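DUF4848 domain-containing protein (Bacteroides thetaiotaomicron, PDB 4LB8) is of unknown function but belongs to the DUF4848 family, forms a two-chain assembly, and is made as a precursor whose signal sequence suggests export, probably as a lipoprotein. Local coordinates at residues G72-I77 / D111-S116; V101-T106 / K149-Q154; V181-S186 / Y213-N218. All coordinates share one frame; numbering follows the deposited sequence.

From the N terminus, helix 63-80 supplies residues 72-77, and the chain passes through helix 84-98 before 101-106 and then 111-116. Contact 1 closes a loop over that second helix. Contact 2 opens inside this loop, at 101-106, and closes beyond it at 149-154, on the short helix 148-152, so the two contacts cross. They also touch: Tyr115 N probably donates a hydrogen bond to Met103 O. Contact 3 follows in series, its centre about 37 Å from that of contact 1; it closes a loop containing strands 191-201 and 206-208, and by setting strand 179-188 against strand 213-220 it joins two antiparallel sheets.

Contact 1 (G72-I77 / D111-S116); sequences GELDKI and DLSPYS
Leu74 on helix 63-80 meets Leu112, Ser113 and Pro114 of the loop between helix 84-98 and strand 132-135 in a buried, mainly apolar contact of a helix with a loop. One methyl group does the touching. CG is anti to the backbone N (chi1 -177°), which puts CD2 against the loop, 3.5 Å from Leu112 O and 3.7 Å from Ser113 CA. The same methyl is 3.9 Å from Leu112 CB and 4.2 Å from Pro114 CD. No hydrogen bond crosses between 72-77 and 111-116, and Leu112 O has its polar partner in the Tyr91 hydroxyl on helix 84-98.

The loop is braced from within. Tyr115 OH donates to Asp111 OD2 at 2.7 Å, arriving on the syn side and 19° out of the carboxylate plane, while Ser113 N makes a weak bond to Asp111 OD1. Asp111 OD1 also receives Gln199 of the second subunit, and Arg208 of that subunit bonds to Pro114 O, so this loop belongs to the subunit interface. Tyr94 of helix 84-98 touches both Leu74 and Pro114. The geometry is that of a tertiary helix-loop contact, in which a leucine methyl from one helix of a consecutive pair rests on the loop that follows the second helix.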
ATOM      1  N   GLY A  72      -4.849 -13.874 -24.465  1.00 52.58           N
ATOM      2  CA  GLY A  72      -5.042 -13.370 -25.821  1.00 53.67           C
ATOM      3  C   GLY A  72      -6.472 -12.911 -26.037  1.00 58.16           C
ATOM      4  O   GLY A  72      -6.685 -11.792 -26.485  1.00 60.44           O
ATOM      5  N   GLU A  73      -7.459 -13.737 -25.639  1.00 53.17           N
ATOM      6  CA  GLU A  73      -8.894 -13.435 -25.720  1.00 53.51           C
ATOM      7  C   GLU A  73      -9.309 -12.237 -24.790  1.00 56.99           C
ATOM      8  O   GLU A  73     -10.214 -11.494 -25.163  1.00 57.88           O
ATOM      9  CB  GLU A  73      -9.720 -14.697 -25.382  1.00 54.62           C
ATOM     10  CG  GLU A  73     -11.219 -14.568 -25.634  1.00 64.67           C
ATOM     11  CD  GLU A  73     -12.095 -15.793 -25.446  1.00 78.03           C
ATOM     12  OE1 GLU A  73     -11.553 -16.923 -25.375  1.00 69.32           O
ATOM     13  OE2 GLU A  73     -13.338 -15.623 -25.409  1.00 68.67           O
ATOM     14  N   LEU A  74      -8.679 -12.055 -23.601  1.00 51.31           N
ATOM     15  CA  LEU A  74      -9.027 -10.935 -22.707  1.00 50.18           C
ATOM     16  C   LEU A  74      -8.567  -9.607 -23.334  1.00 58.67           C
ATOM     17  O   LEU A  74      -9.295  -8.606 -23.301  1.00 57.73           O
ATOM     18  CB  LEU A  74      -8.419 -11.118 -21.293  1.00 47.50           C
ATOM     19  CG  LEU A  74      -8.749 -10.058 -20.203  1.00 50.25           C
ATOM     20  CD1 LEU A  74     -10.251  -9.807 -20.066  1.00 50.69           C
ATOM     21  CD2 LEU A  74      -8.162 -10.449 -18.843  1.00 48.42           C
ATOM     22  N   ASP A  75      -7.360  -9.624 -23.921  1.00 58.75           N
ATOM     23  CA  ASP A  75      -6.757  -8.481 -24.592  1.00 60.41           C
ATOM     24  C   ASP A  75      -7.601  -8.063 -25.811  1.00 66.49           C
ATOM     25  O   ASP A  75      -7.730  -6.872 -26.077  1.00 67.40           O
ATOM     26  CB  ASP A  75      -5.327  -8.820 -25.012  1.00 62.97           C
ATOM     27  CG  ASP A  75      -4.484  -7.589 -25.251  1.00 85.27           C
ATOM     28  OD1 ASP A  75      -4.018  -6.986 -24.255  1.00 85.41           O
ATOM     29  OD2 ASP A  75      -4.303  -7.213 -26.436  1.00 98.76           O
ATOM     30  N   LYS A  76      -8.204  -9.039 -26.514  1.00 62.97           N
ATOM     31  CA  LYS A  76      -9.044  -8.790 -27.680  1.00 64.48           C
ATOM     32  C   LYS A  76     -10.406  -8.236 -27.259  1.00 69.89           C
ATOM     33  O   LYS A  76     -10.985  -7.445 -28.002  1.00 71.40           O
ATOM     34  CB  LYS A  76      -9.206 -10.063 -28.539  1.00 67.21           C
ATOM     35  CG  LYS A  76      -7.947 -10.428 -29.342  1.00 73.11           C
ATOM     36  CD  LYS A  76      -8.206 -11.525 -30.390  1.00 85.69           C
ATOM     37  CE  LYS A  76      -7.137 -12.608 -30.413  1.00 94.75           C
ATOM     38  NZ  LYS A  76      -7.544 -13.785 -31.234  1.00 99.35           N
ATOM     39  N   ILE A  77     -10.912  -8.639 -26.073  1.00 66.04           N
ATOM     40  CA  ILE A  77     -12.204  -8.187 -25.539  1.00 65.78           C
ATOM     41  C   ILE A  77     -12.113  -6.707 -25.130  1.00 71.02           C
ATOM     42  O   ILE A  77     -13.084  -5.975 -25.298  1.00 71.67           O
ATOM     43  CB  ILE A  77     -12.692  -9.097 -24.373  1.00 66.73           C
ATOM     44  CG1 ILE A  77     -13.351 -10.369 -24.933  1.00 66.89           C
ATOM     45  CG2 ILE A  77     -13.674  -8.353 -23.434  1.00 68.04           C
ATOM     46  CD1 ILE A  77     -13.811 -11.409 -23.875  1.00 70.15           C
ATOM     47  N   ASP A 111      -9.274  -6.289 -11.313  1.00 39.97           N
ATOM     48  CA  ASP A 111      -8.283  -7.225 -11.833  1.00 38.95           C
ATOM     49  C   ASP A 111      -9.061  -8.282 -12.596  1.00 41.50           C
ATOM     50  O   ASP A 111      -9.704  -9.165 -12.016  1.00 38.48           O
ATOM     51  CB  ASP A 111      -7.407  -7.796 -10.715  1.00 39.89           C
ATOM     52  CG  ASP A 111      -6.561  -8.998 -11.090  1.00 40.87           C
ATOM     53  OD1 ASP A 111      -6.317  -9.208 -12.304  1.00 38.19           O
ATOM     54  OD2 ASP A 111      -6.145  -9.731 -10.173  1.00 45.72           O
ATOM     55  N   LEU A 112      -8.996  -8.151 -13.926  1.00 39.24           N
ATOM     56  CA  LEU A 112      -9.743  -8.915 -14.912  1.00 38.45           C
ATOM     57  C   LEU A 112      -9.192 -10.257 -15.263  1.00 41.95           C
ATOM     58  O   LEU A 112      -9.936 -11.061 -15.831  1.00 41.09           O
ATOM     59  CB  LEU A 112      -9.793  -8.108 -16.215  1.00 38.56           C
ATOM     60  CG  LEU A 112     -10.340  -6.723 -16.149  1.00 41.69           C
ATOM     61  CD1 LEU A 112     -10.292  -6.114 -17.495  1.00 42.93           C
ATOM     62  CD2 LEU A 112     -11.761  -6.711 -15.593  1.00 41.96           C
ATOM     63  N   SER A 113      -7.880 -10.468 -15.045  1.00 40.15           N
ATOM     64  CA  SER A 113      -7.125 -11.657 -15.476  1.00 39.44           C
ATOM     65  C   SER A 113      -7.493 -12.970 -14.805  1.00 42.82           C
ATOM     66  O   SER A 113      -7.629 -13.018 -13.581  1.00 42.94           O
ATOM     67  CB  SER A 113      -5.633 -11.426 -15.280  1.00 39.86           C
ATOM     68  OG  SER A 113      -5.173 -10.567 -16.304  1.00 44.28           O
ATOM     69  N   PRO A 114      -7.582 -14.074 -15.586  1.00 40.48           N
ATOM     70  CA  PRO A 114      -7.787 -15.395 -14.953  1.00 39.34           C
ATOM     71  C   PRO A 114      -6.485 -15.859 -14.320  1.00 41.02           C
ATOM     72  O   PRO A 114      -5.415 -15.434 -14.751  1.00 40.27           O
ATOM     73  CB  PRO A 114      -8.197 -16.303 -16.122  1.00 41.79           C
ATOM     74  CG  PRO A 114      -7.559 -15.701 -17.320  1.00 47.36           C
ATOM     75  CD  PRO A 114      -7.392 -14.201 -17.052  1.00 43.09           C
ATOM     76  N   TYR A 115      -6.570 -16.717 -13.310  1.00 38.39           N
ATOM     77  CA  TYR A 115      -5.411 -17.257 -12.592  1.00 37.77           C
ATOM     78  C   TYR A 115      -5.394 -18.767 -12.568  1.00 41.68           C
ATOM     79  O   TYR A 115      -6.461 -19.401 -12.544  1.00 41.40           O
ATOM     80  CB  TYR A 115      -5.411 -16.760 -11.142  1.00 38.41           C
ATOM     81  CG  TYR A 115      -5.040 -15.306 -11.008  1.00 41.53           C
ATOM     82  CD1 TYR A 115      -3.713 -14.918 -10.843  1.00 42.61           C
ATOM     83  CD2 TYR A 115      -6.017 -14.306 -11.047  1.00 42.26           C
ATOM     84  CE1 TYR A 115      -3.364 -13.579 -10.694  1.00 40.97           C
ATOM     85  CE2 TYR A 115      -5.674 -12.961 -10.931  1.00 42.62           C
ATOM     86  CZ  TYR A 115      -4.347 -12.603 -10.749  1.00 50.49           C
ATOM     87  OH  TYR A 115      -3.983 -11.284 -10.634  1.00 55.39           O
ATOM     88  N   SER A 116      -4.177 -19.349 -12.498  1.00 37.80           N
ATOM     89  CA  SER A 116      -4.008 -20.801 -12.318  1.00 37.18           C
ATOM     90  C   SER A 116      -4.456 -21.125 -10.894  1.00 40.75           C
ATOM     91  O   SER A 116      -4.294 -20.295  -9.999  1.00 37.80           O
ATOM     92  CB  SER A 116      -2.548 -21.201 -12.537  1.00 39.67           C
ATOM     93  OG  SER A 116      -2.331 -22.561 -12.885  1.00 50.06           O
TER

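Contact 2 (V101-T106 / K149-Q154); sequences VFMFNT and KERQQQ
Lys149, in the first turn of the short helix 148-152, lies across Thr106, and its side chain can be followed outward atom by atom. CB stays 4.5 Å from Thr106 OG1. The next carbon makes the close approach: CG comes within 3.4 Å of Thr106 OG1, making an aliphatic carbon the lysine atom nearest to the hydroxyl. CD then runs past the hydroxyl at 4.4 Å from OG1, and a bend at chi4 (87°) turns the ammonium group back in the direction of the threonine. NZ ends 3.9 Å from Thr106 O, too long for a hydrogen bond, and none is formed across the two segments. This end of the contact is exposed.

A second, buried touch lies two residues further along the helix. Met103, a selenomethionine, runs straight from CA to SE and then bends (chi3 76°), which brings its CE to 3.9 Å from Arg151 CD. The aliphatic part of the arginine, extended from CG to NE, crosses the methionine obliquely, so the meeting is one of methyl with methylene and leaves the guanidinium for other partners. Arg151 makes a cation-pi interaction with Tyr184 of the second subunit.

Phe148, the residue before Lys149, packs on Met103, Asn105 and Thr106 and so bridges the two touches. On the other flank of 101-106, Phe102 rests on helix 63-80 and Phe104 on helix 84-98; the segment therefore lies as a loop between the helical pair and the short helix 148-152.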
ATOM      1  N   VAL A 101     -11.561 -24.126 -15.054  1.00 46.11           N
ATOM      2  CA  VAL A 101     -10.139 -24.507 -15.084  1.00 43.51           C
ATOM      3  C   VAL A 101      -9.342 -23.430 -14.298  1.00 47.35           C
ATOM      4  O   VAL A 101      -8.466 -23.758 -13.482  1.00 47.07           O
ATOM      5  CB  VAL A 101      -9.605 -24.668 -16.535  1.00 46.37           C
ATOM      6  CG1 VAL A 101      -8.155 -25.117 -16.542  1.00 44.91           C
ATOM      7  CG2 VAL A 101     -10.456 -25.645 -17.332  1.00 47.16           C
ATOM      8  N   PHE A 102      -9.701 -22.138 -14.522  1.00 41.41           N
ATOM      9  CA  PHE A 102      -9.054 -21.006 -13.885  1.00 38.86           C
ATOM     10  C   PHE A 102      -9.928 -20.361 -12.841  1.00 43.13           C
ATOM     11  O   PHE A 102     -11.105 -20.647 -12.712  1.00 45.86           O
ATOM     12  CB  PHE A 102      -8.572 -19.971 -14.918  1.00 39.43           C
ATOM     13  CG  PHE A 102      -7.549 -20.535 -15.867  1.00 39.53           C
ATOM     14  CD1 PHE A 102      -6.517 -21.348 -15.404  1.00 41.75           C
ATOM     15  CD2 PHE A 102      -7.619 -20.262 -17.231  1.00 41.60           C
ATOM     16  CE1 PHE A 102      -5.556 -21.863 -16.288  1.00 42.51           C
ATOM     17  CE2 PHE A 102      -6.674 -20.791 -18.118  1.00 44.49           C
ATOM     18  CZ  PHE A 102      -5.639 -21.575 -17.637  1.00 42.23           C
HETATM   19  N   MSE A 103      -9.321 -19.459 -12.111  1.00 38.42           N
HETATM   20  CA  MSE A 103      -9.810 -18.770 -10.928  1.00 36.30           C
HETATM   21  C   MSE A 103      -9.714 -17.256 -11.143  1.00 42.12           C
HETATM   22  O   MSE A 103      -8.732 -16.776 -11.706  1.00 42.36           O
HETATM   23  CB  MSE A 103      -8.838 -19.266  -9.853  1.00 36.15           C
HETATM   24  CG  MSE A 103      -9.008 -18.755  -8.505  1.00 40.65           C
HETATM   25 SE   MSE A 103      -7.610 -19.577  -7.462  0.75 43.99          SE
HETATM   26  CE  MSE A 103      -6.069 -18.626  -7.952  1.00 38.73           C
ATOM     27  N   PHE A 104     -10.726 -16.503 -10.716  1.00 40.02           N
ATOM     28  CA  PHE A 104     -10.734 -15.042 -10.874  1.00 39.42           C
ATOM     29  C   PHE A 104     -10.507 -14.366  -9.522  1.00 45.65           C
ATOM     30  O   PHE A 104     -10.660 -15.019  -8.481  1.00 47.98           O
ATOM     31  CB  PHE A 104     -12.027 -14.553 -11.577  1.00 41.19           C
ATOM     32  CG  PHE A 104     -11.993 -14.863 -13.062  1.00 42.19           C
ATOM     33  CD1 PHE A 104     -11.327 -14.018 -13.952  1.00 42.91           C
ATOM     34  CD2 PHE A 104     -12.500 -16.068 -13.552  1.00 44.62           C
ATOM     35  CE1 PHE A 104     -11.239 -14.337 -15.311  1.00 44.65           C
ATOM     36  CE2 PHE A 104     -12.379 -16.403 -14.912  1.00 47.19           C
ATOM     37  CZ  PHE A 104     -11.759 -15.530 -15.783  1.00 44.98           C
ATOM     38  N   ASN A 105     -10.056 -13.105  -9.541  1.00 41.82           N
ATOM     39  CA  ASN A 105      -9.732 -12.337  -8.341  1.00 42.44           C
ATOM     40  C   ASN A 105     -11.002 -11.924  -7.613  1.00 50.68           C
ATOM     41  O   ASN A 105     -11.800 -11.126  -8.133  1.00 51.02           O
ATOM     42  CB  ASN A 105      -8.886 -11.107  -8.697  1.00 42.31           C
ATOM     43  CG  ASN A 105      -8.201 -10.417  -7.541  1.00 48.45           C
ATOM     44  OD1 ASN A 105      -8.649 -10.424  -6.405  1.00 46.30           O
ATOM     45  ND2 ASN A 105      -7.118  -9.737  -7.828  1.00 38.53           N
ATOM     46  N   THR A 106     -11.161 -12.472  -6.387  1.00 49.12           N
ATOM     47  CA  THR A 106     -12.296 -12.258  -5.479  1.00 50.09           C
ATOM     48  C   THR A 106     -12.090 -11.032  -4.567  1.00 56.26           C
ATOM     49  O   THR A 106     -13.047 -10.576  -3.934  1.00 57.06           O
ATOM     50  CB  THR A 106     -12.549 -13.511  -4.628  1.00 49.82           C
ATOM     51  OG1 THR A 106     -11.346 -13.883  -3.951  1.00 52.36           O
ATOM     52  CG2 THR A 106     -13.061 -14.665  -5.439  1.00 44.22           C
ATOM     53  N   LYS A 149      -8.479 -16.088  -2.499  1.00 59.02           N
ATOM     54  CA  LYS A 149      -8.093 -15.537  -1.200  1.00 58.62           C
ATOM     55  C   LYS A 149      -7.005 -16.402  -0.534  1.00 61.87           C
ATOM     56  O   LYS A 149      -6.115 -15.861   0.111  1.00 61.09           O
ATOM     57  CB  LYS A 149      -9.322 -15.389  -0.283  1.00 61.52           C
ATOM     58  CG  LYS A 149     -10.310 -14.313  -0.742  1.00 76.66           C
ATOM     59  CD  LYS A 149     -11.152 -13.741   0.416  1.00 84.20           C
ATOM     60  CE  LYS A 149     -11.765 -12.381   0.126  1.00 85.36           C
ATOM     61  NZ  LYS A 149     -13.086 -12.476  -0.557  1.00 88.39           N
ATOM     62  N   GLU A 150      -7.023 -17.718  -0.761  1.00 58.98           N
ATOM     63  CA  GLU A 150      -6.021 -18.634  -0.217  1.00 59.06           C
ATOM     64  C   GLU A 150      -4.623 -18.370  -0.857  1.00 64.65           C
ATOM     65  O   GLU A 150      -3.608 -18.486  -0.170  1.00 64.63           O
ATOM     66  CB  GLU A 150      -6.483 -20.076  -0.421  1.00 60.52           C
ATOM     67  CG  GLU A 150      -5.795 -21.093   0.470  1.00 73.52           C
ATOM     68  CD  GLU A 150      -5.838 -22.514  -0.072  1.00 94.61           C
ATOM     69  OE1 GLU A 150      -6.901 -22.916  -0.600  1.00 76.45           O
ATOM     70  OE2 GLU A 150      -4.801 -23.213   0.004  1.00 84.03           O
ATOM     71  N   ARG A 151      -4.587 -17.953  -2.139  1.00 62.15           N
ATOM     72  CA  ARG A 151      -3.359 -17.633  -2.868  1.00 62.60           C
ATOM     73  C   ARG A 151      -2.708 -16.338  -2.356  1.00 72.68           C
ATOM     74  O   ARG A 151      -1.482 -16.285  -2.237  1.00 72.60           O
ATOM     75  CB  ARG A 151      -3.637 -17.520  -4.378  1.00 59.39           C
ATOM     76  CG  ARG A 151      -2.397 -17.311  -5.234  1.00 58.17           C
ATOM     77  CD  ARG A 151      -2.771 -16.982  -6.652  1.00 68.07           C
ATOM     78  NE  ARG A 151      -1.591 -16.605  -7.430  1.00 75.83           N
ATOM     79  CZ  ARG A 151      -1.270 -15.354  -7.748  1.00 87.24           C
ATOM     80  NH1 ARG A 151      -2.050 -14.343  -7.371  1.00 72.23           N
ATOM     81  NH2 ARG A 151      -0.181 -15.103  -8.461  1.00 69.11           N
ATOM     82  N   GLN A 152      -3.515 -15.289  -2.100  1.00 73.73           N
ATOM     83  CA  GLN A 152      -3.018 -13.988  -1.624  1.00 74.92           C
ATOM     84  C   GLN A 152      -2.931 -13.915  -0.095  1.00 82.84           C
ATOM     85  O   GLN A 152      -2.373 -12.941   0.424  1.00 82.38           O
ATOM     86  CB  GLN A 152      -3.895 -12.834  -2.150  1.00 75.89           C
ATOM     87  CG  GLN A 152      -3.731 -12.563  -3.642  1.00 91.69           C
ATOM     88  CD  GLN A 152      -2.341 -12.128  -4.039  1.00119.32           C
ATOM     89  OE1 GLN A 152      -1.582 -12.887  -4.656  1.00115.39           O
ATOM     90  NE2 GLN A 152      -1.981 -10.895  -3.704  1.00116.33           N
ATOM     91  N   GLN A 153      -3.447 -14.947   0.622  1.00 83.10           N
ATOM     92  CA  GLN A 153      -3.475 -15.002   2.089  1.00 84.72           C
ATOM     93  C   GLN A 153      -2.078 -14.799   2.687  1.00 90.73           C
ATOM     94  O   GLN A 153      -1.072 -15.277   2.154  1.00 89.83           O
ATOM     95  CB  GLN A 153      -4.168 -16.282   2.634  1.00 86.61           C
ATOM     96  CG  GLN A 153      -3.291 -17.388   3.232  1.00102.47           C
ATOM     97  CD  GLN A 153      -4.064 -18.200   4.249  1.00123.39           C
ATOM     98  OE1 GLN A 153      -4.733 -19.192   3.927  1.00116.63           O
ATOM     99  NE2 GLN A 153      -3.997 -17.782   5.508  1.00117.69           N
ATOM    100  N   GLN A 154      -2.056 -14.018   3.775  1.00 89.14           N
ATOM    101  CA  GLN A 154      -0.876 -13.619   4.533  1.00 89.34           C
ATOM    102  C   GLN A 154      -1.308 -13.218   5.962  1.00 93.91           C
ATOM    103  O   GLN A 154      -2.444 -12.771   6.152  1.00 94.02           O
ATOM    104  CB  GLN A 154      -0.181 -12.443   3.795  1.00 89.76           C
ATOM    105  CG  GLN A 154       1.260 -12.150   4.209  1.00 87.17           C
ATOM    106  CD  GLN A 154       2.246 -13.217   3.817  1.00 88.88           C
ATOM    107  OE1 GLN A 154       2.333 -13.641   2.656  1.00 67.93           O
ATOM    108  NE2 GLN A 154       3.029 -13.652   4.792  1.00 90.90           N
TER

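Contact 3 (V181-S186 / Y213-N218); sequences VGLYLS and YHAKVN
Val181 opens the contact by setting a methyl against Tyr213, strand 179-188 facing strand 213-220 without any hydrogen bond between their 181-186 and 213-218 segments. Its CG2, anti to the backbone N, reaches the tyrosine edge near the ring plane, 3.8 Å from Tyr213 CD2 and 3.9 Å from CE2. The two side chains run past each other in opposite directions. The phenol oxygen is held elsewhere: Tyr213 OH bonds to Gly252 O. Phe196 of strand 191-201 also meets this tyrosine, their planes inclined at about 55°.

Gly182 follows, and on the side of the strand turned from 213-218 the ring of Tyr184, two residues on, lies close, with Tyr184 CE2 3.7 Å from Gly182 CA. Leu183 returns to the facing strand. Its CG, anti to the backbone N (chi1 -178°), carries CD2 to 4.4 Å from Ala215 CB, a loose apolar touch. Tyr184 itself lies on the surface of the sheet that faces the second subunit. By Leu185 the strands have separated: the CA atoms of Leu183 and Ala215 are 8.5 Å apart, but those of Leu185 and Val217 are 11.8 Å apart. Ser186 ends the segment with its OG hydrogen-bonded to Val119 O of the second subunit.

Ile273 of strand 268-275, next to 213-220 in its sheet, touches both Val181 and Leu183. Two antiparallel sheets thus pack face to face through a buried apolar layer, with facing strands that splay apart, as in a beta-sandwich.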
ATOM      1  N   VAL A 181       3.342  10.988   4.879  1.00 35.51           N
ATOM      2  CA  VAL A 181       2.675  12.288   4.788  1.00 35.36           C
ATOM      3  C   VAL A 181       1.141  12.065   4.723  1.00 37.41           C
ATOM      4  O   VAL A 181       0.671  11.103   4.135  1.00 36.61           O
ATOM      5  CB  VAL A 181       3.231  13.196   3.648  1.00 39.10           C
ATOM      6  CG1 VAL A 181       2.894  12.660   2.265  1.00 38.61           C
ATOM      7  CG2 VAL A 181       2.789  14.653   3.821  1.00 38.97           C
ATOM      8  N   GLY A 182       0.395  12.940   5.365  1.00 35.20           N
ATOM      9  CA  GLY A 182      -1.057  12.889   5.364  1.00 34.77           C
ATOM     10  C   GLY A 182      -1.721  14.253   5.372  1.00 39.49           C
ATOM     11  O   GLY A 182      -1.127  15.242   5.803  1.00 37.91           O
ATOM     12  N   LEU A 183      -2.956  14.293   4.853  1.00 36.41           N
ATOM     13  CA  LEU A 183      -3.859  15.430   4.854  1.00 36.08           C
ATOM     14  C   LEU A 183      -5.252  14.887   5.207  1.00 42.28           C
ATOM     15  O   LEU A 183      -5.860  14.141   4.425  1.00 40.37           O
ATOM     16  CB  LEU A 183      -3.849  16.210   3.531  1.00 35.53           C
ATOM     17  CG  LEU A 183      -4.747  17.470   3.464  1.00 37.03           C
ATOM     18  CD1 LEU A 183      -4.468  18.432   4.585  1.00 34.45           C
ATOM     19  CD2 LEU A 183      -4.604  18.144   2.122  1.00 38.84           C
ATOM     20  N   TYR A 184      -5.704  15.218   6.431  1.00 41.01           N
ATOM     21  CA  TYR A 184      -6.956  14.772   7.012  1.00 42.19           C
ATOM     22  C   TYR A 184      -7.878  15.972   7.156  1.00 42.89           C
ATOM     23  O   TYR A 184      -7.461  16.996   7.694  1.00 41.36           O
ATOM     24  CB  TYR A 184      -6.695  14.027   8.355  1.00 46.15           C
ATOM     25  CG  TYR A 184      -5.817  12.809   8.129  1.00 53.56           C
ATOM     26  CD1 TYR A 184      -6.371  11.586   7.748  1.00 56.61           C
ATOM     27  CD2 TYR A 184      -4.421  12.916   8.140  1.00 55.95           C
ATOM     28  CE1 TYR A 184      -5.566  10.496   7.399  1.00 59.04           C
ATOM     29  CE2 TYR A 184      -3.607  11.832   7.790  1.00 57.43           C
ATOM     30  CZ  TYR A 184      -4.185  10.624   7.426  1.00 67.35           C
ATOM     31  OH  TYR A 184      -3.403   9.538   7.125  1.00 70.32           O
ATOM     32  N   LEU A 185      -9.120  15.852   6.623  1.00 37.85           N
ATOM     33  CA  LEU A 185     -10.144  16.899   6.657  1.00 36.59           C
ATOM     34  C   LEU A 185     -11.365  16.497   7.444  1.00 40.20           C
ATOM     35  O   LEU A 185     -11.818  15.349   7.364  1.00 41.32           O
ATOM     36  CB  LEU A 185     -10.593  17.313   5.242  1.00 36.43           C
ATOM     37  CG  LEU A 185      -9.525  17.840   4.278  1.00 39.21           C
ATOM     38  CD1 LEU A 185     -10.164  18.201   2.969  1.00 39.16           C
ATOM     39  CD2 LEU A 185      -8.728  19.022   4.870  1.00 37.56           C
ATOM     40  N   SER A 186     -11.919  17.466   8.183  1.00 35.26           N
ATOM     41  CA  SER A 186     -13.139  17.329   8.985  1.00 35.32           C
ATOM     42  C   SER A 186     -13.866  18.672   8.964  1.00 40.23           C
ATOM     43  O   SER A 186     -13.282  19.655   8.514  1.00 40.75           O
ATOM     44  CB  SER A 186     -12.843  16.840  10.406  1.00 36.64           C
ATOM     45  OG  SER A 186     -12.046  17.719  11.185  1.00 43.83           O
ATOM     46  N   TYR A 213       5.141  20.842   3.204  1.00 40.97           N
ATOM     47  CA  TYR A 213       3.978  20.156   2.629  1.00 38.80           C
ATOM     48  C   TYR A 213       3.590  20.781   1.308  1.00 43.17           C
ATOM     49  O   TYR A 213       3.777  21.986   1.088  1.00 42.87           O
ATOM     50  CB  TYR A 213       2.770  20.140   3.568  1.00 37.76           C
ATOM     51  CG  TYR A 213       3.062  19.535   4.916  1.00 37.22           C
ATOM     52  CD1 TYR A 213       3.499  20.325   5.979  1.00 39.62           C
ATOM     53  CD2 TYR A 213       2.877  18.181   5.145  1.00 36.39           C
ATOM     54  CE1 TYR A 213       3.764  19.771   7.227  1.00 39.87           C
ATOM     55  CE2 TYR A 213       3.139  17.618   6.387  1.00 37.06           C
ATOM     56  CZ  TYR A 213       3.584  18.414   7.425  1.00 44.00           C
ATOM     57  OH  TYR A 213       3.851  17.842   8.643  1.00 47.56           O
ATOM     58  N   HIS A 214       3.050  19.925   0.431  1.00 40.07           N
ATOM     59  CA  HIS A 214       2.628  20.215  -0.933  1.00 39.48           C
ATOM     60  C   HIS A 214       1.286  19.547  -1.211  1.00 42.76           C
ATOM     61  O   HIS A 214       1.137  18.331  -1.092  1.00 39.18           O
ATOM     62  CB  HIS A 214       3.681  19.734  -1.934  1.00 39.91           C
ATOM     63  CG  HIS A 214       5.047  20.313  -1.736  1.00 43.51           C
ATOM     64  ND1 HIS A 214       5.318  21.645  -2.017  1.00 45.73           N
ATOM     65  CD2 HIS A 214       6.184  19.715  -1.316  1.00 45.24           C
ATOM     66  CE1 HIS A 214       6.596  21.814  -1.735  1.00 46.03           C
ATOM     67  NE2 HIS A 214       7.168  20.674  -1.340  1.00 46.14           N
ATOM     68  N   ALA A 215       0.304  20.372  -1.549  1.00 40.56           N
ATOM     69  CA  ALA A 215      -1.035  19.906  -1.834  1.00 39.05           C
ATOM     70  C   ALA A 215      -1.557  20.541  -3.100  1.00 42.07           C
ATOM     71  O   ALA A 215      -1.101  21.617  -3.507  1.00 42.80           O
ATOM     72  CB  ALA A 215      -1.959  20.222  -0.662  1.00 39.06           C
ATOM     73  N   LYS A 216      -2.477  19.823  -3.737  1.00 36.68           N
ATOM     74  CA  LYS A 216      -3.248  20.168  -4.918  1.00 36.51           C
ATOM     75  C   LYS A 216      -4.719  19.948  -4.543  1.00 39.49           C
ATOM     76  O   LYS A 216      -5.159  18.820  -4.302  1.00 39.31           O
ATOM     77  CB  LYS A 216      -2.809  19.321  -6.120  1.00 38.65           C
ATOM     78  CG  LYS A 216      -1.728  19.975  -6.970  1.00 42.10           C
ATOM     79  CD  LYS A 216      -1.148  19.006  -8.020  1.00 52.11           C
ATOM     80  CE  LYS A 216      -2.006  18.852  -9.267  1.00 63.84           C
ATOM     81  NZ  LYS A 216      -1.761  17.556  -9.967  1.00 66.85           N
ATOM     82  N   VAL A 217      -5.446  21.038  -4.406  1.00 35.84           N
ATOM     83  CA  VAL A 217      -6.829  21.052  -3.929  1.00 34.15           C
ATOM     84  C   VAL A 217      -7.764  21.503  -5.058  1.00 38.81           C
ATOM     85  O   VAL A 217      -7.513  22.526  -5.707  1.00 38.15           O
ATOM     86  CB  VAL A 217      -6.903  22.011  -2.695  1.00 36.01           C
ATOM     87  CG1 VAL A 217      -8.317  22.107  -2.115  1.00 35.17           C
ATOM     88  CG2 VAL A 217      -5.883  21.631  -1.619  1.00 34.74           C
ATOM     89  N   ASN A 218      -8.833  20.740  -5.302  1.00 36.19           N
ATOM     90  CA  ASN A 218      -9.843  21.137  -6.297  1.00 36.98           C
ATOM     91  C   ASN A 218     -11.198  20.845  -5.695  1.00 40.17           C
ATOM     92  O   ASN A 218     -11.637  19.692  -5.737  1.00 39.31           O
ATOM     93  CB  ASN A 218      -9.647  20.438  -7.652  1.00 34.69           C
ATOM     94  CG  ASN A 218     -10.563  20.942  -8.742  1.00 59.85           C
ATOM     95  OD1 ASN A 218     -11.179  22.007  -8.662  1.00 56.97           O
ATOM     96  ND2 ASN A 218     -10.683  20.170  -9.791  1.00 58.56           N
TER